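PDB 5J78: acetaldehyde dehydrogenase (Acetylating) from Geobacillus thermoglucosidasius, which probably catalyses the reversible, NAD-dependent conversion of acetaldehyde and coenzyme A into acetyl-CoA. Local coordinates for residues D91-L94 with K95-A99; E401-K404 with V405-A408. All blocks are in the same frame, centred on the assembly; numbering follows the deposited sequence.

Contact 1 of 2, residues D91-L94 with K95-A99; sequences DKTL and KNLFA. With ACT (acetate ion), chain I.
With CG of Lys95 anti to the backbone N (chi1 -159°) and a bend at chi3 (-60°), its chain comes to run beside that of Lys92, whose own bend lies at chi4 (-67°). The pair illustrates i, i+3 spacing on an alpha helix, here helix 89-107, where two side chains one turn apart can serve a single anion. Both amines donate to the O atom of a bound acetate, probably from the crystallisation liquor: Lys95 NZ lies 2.8 Å from acetate O, and Lys92 NZ 3.1 Å from the same atom. The ammonium groups themselves come within 3.8 Å, NZ of Lys92 to NZ of Lys95, and Asp268 forms salt bridges with both, so their charges are probably balanced locally. Ser145 gives the acetate a further hydrogen bond, and Lys95 also reaches Asn142 and touches the loop at Thr271, close in sequence to Cys273, found here as its sulfinic acid. The backbone keeps its regular i to i+4 bonding, as from Lys95 N to Asp91 O at 2.8 Å. The methyl end of the acetate rests against hydrocarbon, CH3 lying 3.4 Å from Lys92 CB, while Asn96 OD1, hydrogen-bonded to Thr144, approaches the same CH3 at 3.5 Å.

Contact 2 of 2, residues E401-K404 with V405-A408; sequences EDEK and VIEA
Asp402 OD1 accepts two backbone N-H groups at the start of helix 403-410, from Val405 N at 3.4 Å and from Lys404 N at 3.2 Å. Both bonds are weak, the first much the straighter, yet together they offer an acceptor to amides that have no i-4 carbonyl within the helix, which is the work of an N-cap. The carboxylate reaches them because CG of Asp402 stands anti to its own N (chi1 -171°). In this position it meets Val405 across the turn at about a right angle, and CG2 of Val405 comes up against the carboxylate, 3.3 Å from OD2 of Asp402. Regular helical bonding takes over with Ile406 N donating to Asp402 O at 3.1 Å.

Along the same turn and into the next, Glu403 and Lys404 meet Glu407. Glu403 and Glu407 bring their carboxylates together with the planes 79° apart, OE2 of Glu403 only 2.6 Å from OE2 of Glu407; so close an approach suggests that one acid holds a proton. Lys404 runs alongside Glu407, and its NZ forms a salt bridge with Glu407 OE1 at 3.3 Å, arriving on the syn side, 23° out of the carboxylate plane. Trp125 of the second subunit packs on both glutamates, and Arg118 of that subunit makes a long, weak ion pair with Glu407. The whole is a capped first turn of the short helix in a beta-alpha-beta unit, linking parallel strands 395-399 and 415-420.

Contact 1 precedes contact 2 along the chain, and the two never touch: their centres are 33 Å apart and their nearest atoms about 22 Å. Helix 89-107, which carries contact 1, lies in the interior against helices 55-84 and 143-156. Helix 403-410, which carries contact 2, sits nearer the surface, joining the last two strands at one edge of the seven-stranded parallel sheet. No helix or strand is common to both, although both belong to the aldehyde dehydrogenase fold. What they do share is the second subunit, which packs on each, so two separate helices of one chain contribute to the assembly at distant points.

Contact 1 of 2, residues D91-L94 with K95-A99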
# COMPACT_ATOMS: atom_id res chain seq x y z
N ASP A 91 -16.90 -40.37 -3.28
CA ASP A 91 -16.82 -39.41 -4.37
C ASP A 91 -15.43 -38.74 -4.35
O ASP A 91 -14.83 -38.56 -5.41
CB ASP A 91 -17.97 -38.39 -4.26
CG ASP A 91 -19.36 -39.05 -4.47
OD1 ASP A 91 -19.40 -40.23 -4.90
OD2 ASP A 91 -20.40 -38.40 -4.23
N LYS A 92 -14.88 -38.46 -3.17
CA LYS A 92 -13.55 -37.86 -3.12
C LYS A 92 -12.52 -38.84 -3.68
O LYS A 92 -11.53 -38.41 -4.32
CB LYS A 92 -13.17 -37.42 -1.71
CG LYS A 92 -13.85 -36.10 -1.30
CD LYS A 92 -13.07 -35.35 -0.23
CE LYS A 92 -13.80 -34.14 0.33
NZ LYS A 92 -13.98 -33.03 -0.63
N THR A 93 -12.76 -40.14 -3.50
CA THR A 93 -11.84 -41.16 -3.99
C THR A 93 -11.87 -41.14 -5.53
O THR A 93 -10.83 -41.21 -6.18
CB THR A 93 -12.18 -42.59 -3.45
OG1 THR A 93 -12.03 -42.62 -2.01
CG2 THR A 93 -11.24 -43.63 -4.03
N LEU A 94 -13.07 -41.04 -6.08
CA LEU A 94 -13.27 -40.92 -7.52
C LEU A 94 -12.62 -39.66 -8.07
O LEU A 94 -12.02 -39.67 -9.14
CB LEU A 94 -14.76 -40.91 -7.85
CG LEU A 94 -15.50 -42.23 -7.69
CD1 LEU A 94 -17.00 -42.04 -7.90
CD2 LEU A 94 -14.94 -43.28 -8.65
N LYS A 95 -12.78 -38.56 -7.33
CA LYS A 95 -12.15 -37.31 -7.69
C LYS A 95 -10.62 -37.47 -7.75
O LYS A 95 -10.00 -37.00 -8.70
CB LYS A 95 -12.55 -36.22 -6.68
CG LYS A 95 -12.37 -34.79 -7.20
CD LYS A 95 -12.55 -33.73 -6.13
CE LYS A 95 -13.94 -33.75 -5.48
NZ LYS A 95 -13.97 -32.72 -4.37
N ASN A 96 -10.01 -38.16 -6.78
CA ASN A 96 -8.57 -38.37 -6.81
C ASN A 96 -8.16 -39.25 -7.98
O ASN A 96 -7.08 -39.06 -8.56
CB ASN A 96 -8.05 -38.99 -5.50
CG ASN A 96 -8.07 -38.01 -4.34
OD1 ASN A 96 -7.94 -36.81 -4.53
ND2 ASN A 96 -8.21 -38.52 -3.13
N LEU A 97 -9.01 -40.22 -8.31
CA LEU A 97 -8.74 -41.15 -9.40
C LEU A 97 -8.88 -40.44 -10.75
O LEU A 97 -8.22 -40.80 -11.72
CB LEU A 97 -9.68 -42.36 -9.32
CG LEU A 97 -9.42 -43.37 -8.20
CD1 LEU A 97 -10.50 -44.40 -8.19
CD2 LEU A 97 -8.04 -44.04 -8.40
N PHE A 98 -9.73 -39.42 -10.79
CA PHE A 98 -9.85 -38.59 -11.99
C PHE A 98 -8.50 -37.91 -12.23
O PHE A 98 -8.01 -37.87 -13.35
CB PHE A 98 -10.99 -37.56 -11.85
CG PHE A 98 -10.98 -36.50 -12.93
CD1 PHE A 98 -11.49 -36.77 -14.18
CD2 PHE A 98 -10.43 -35.25 -12.68
CE1 PHE A 98 -11.45 -35.78 -15.20
CE2 PHE A 98 -10.39 -34.27 -13.68
CZ PHE A 98 -10.90 -34.55 -14.94
N ALA A 99 -7.88 -37.40 -11.17
CA ALA A 99 -6.60 -36.74 -11.32
C ALA A 99 -5.52 -37.76 -11.64
O ALA A 99 -4.64 -37.51 -12.46
CB ALA A 99 -6.24 -35.96 -10.09
C ACT I . -10.77 -33.99 -3.06
O ACT I . -11.82 -33.39 -2.77
OXT ACT I . -9.93 -33.39 -3.72
CH3 ACT I . -10.54 -35.42 -2.69

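Contact 2 of 2, residues E401-K404 with V405-A408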
# COMPACT_ATOMS: atom_id res chain seq x y z
N GLU A 401 -32.39 -32.87 -27.63
CA GLU A 401 -32.10 -33.71 -28.80
C GLU A 401 -32.29 -32.94 -30.11
O GLU A 401 -31.95 -33.42 -31.19
CB GLU A 401 -32.98 -34.96 -28.77
CG GLU A 401 -32.72 -35.86 -27.55
CD GLU A 401 -31.28 -36.36 -27.48
OE1 GLU A 401 -30.61 -36.44 -28.53
OE2 GLU A 401 -30.81 -36.67 -26.36
N ASP A 402 -32.83 -31.73 -29.99
CA ASP A 402 -33.03 -30.85 -31.13
C ASP A 402 -31.72 -30.10 -31.41
O ASP A 402 -31.39 -29.15 -30.70
CB ASP A 402 -34.18 -29.88 -30.84
CG ASP A 402 -34.60 -29.08 -32.06
OD1 ASP A 402 -33.75 -28.80 -32.93
OD2 ASP A 402 -35.79 -28.70 -32.13
N GLU A 403 -30.99 -30.55 -32.43
CA GLU A 403 -29.69 -29.97 -32.80
C GLU A 403 -29.72 -28.47 -33.09
O GLU A 403 -28.76 -27.76 -32.78
CB GLU A 403 -29.14 -30.70 -34.01
CG GLU A 403 -27.84 -30.10 -34.61
CD GLU A 403 -26.67 -30.13 -33.63
OE1 GLU A 403 -26.67 -30.97 -32.71
OE2 GLU A 403 -25.75 -29.31 -33.79
N LYS A 404 -30.80 -27.98 -33.68
CA LYS A 404 -30.85 -26.57 -34.07
C LYS A 404 -31.06 -25.71 -32.85
O LYS A 404 -30.53 -24.60 -32.77
CB LYS A 404 -31.96 -26.33 -35.11
CG LYS A 404 -31.66 -26.94 -36.50
CD LYS A 404 -30.33 -26.44 -37.13
CE LYS A 404 -29.91 -27.26 -38.34
NZ LYS A 404 -28.49 -27.73 -38.24
N VAL A 405 -31.82 -26.22 -31.89
CA VAL A 405 -31.97 -25.55 -30.60
C VAL A 405 -30.62 -25.49 -29.86
O VAL A 405 -30.26 -24.44 -29.30
CB VAL A 405 -33.01 -26.27 -29.75
CG1 VAL A 405 -33.13 -25.59 -28.38
CG2 VAL A 405 -34.36 -26.27 -30.49
N ILE A 406 -29.91 -26.60 -29.86
CA ILE A 406 -28.59 -26.67 -29.24
C ILE A 406 -27.68 -25.60 -29.84
O ILE A 406 -27.12 -24.78 -29.12
CB ILE A 406 -27.96 -28.06 -29.43
CG1 ILE A 406 -28.74 -29.11 -28.63
CG2 ILE A 406 -26.53 -28.06 -28.96
CD1 ILE A 406 -28.33 -30.55 -28.97
N GLU A 407 -27.56 -25.62 -31.17
CA GLU A 407 -26.77 -24.62 -31.89
C GLU A 407 -27.18 -23.19 -31.55
O GLU A 407 -26.33 -22.33 -31.30
CB GLU A 407 -26.88 -24.86 -33.39
CG GLU A 407 -25.96 -25.98 -33.88
CD GLU A 407 -26.28 -26.47 -35.29
OE1 GLU A 407 -27.12 -25.84 -35.97
OE2 GLU A 407 -25.69 -27.49 -35.71
N ALA A 408 -28.48 -22.93 -31.53
CA ALA A 408 -28.99 -21.59 -31.21
C ALA A 408 -28.78 -21.17 -29.74
O ALA A 408 -28.52 -19.99 -29.44
CB ALA A 408 -30.47 -21.52 -31.56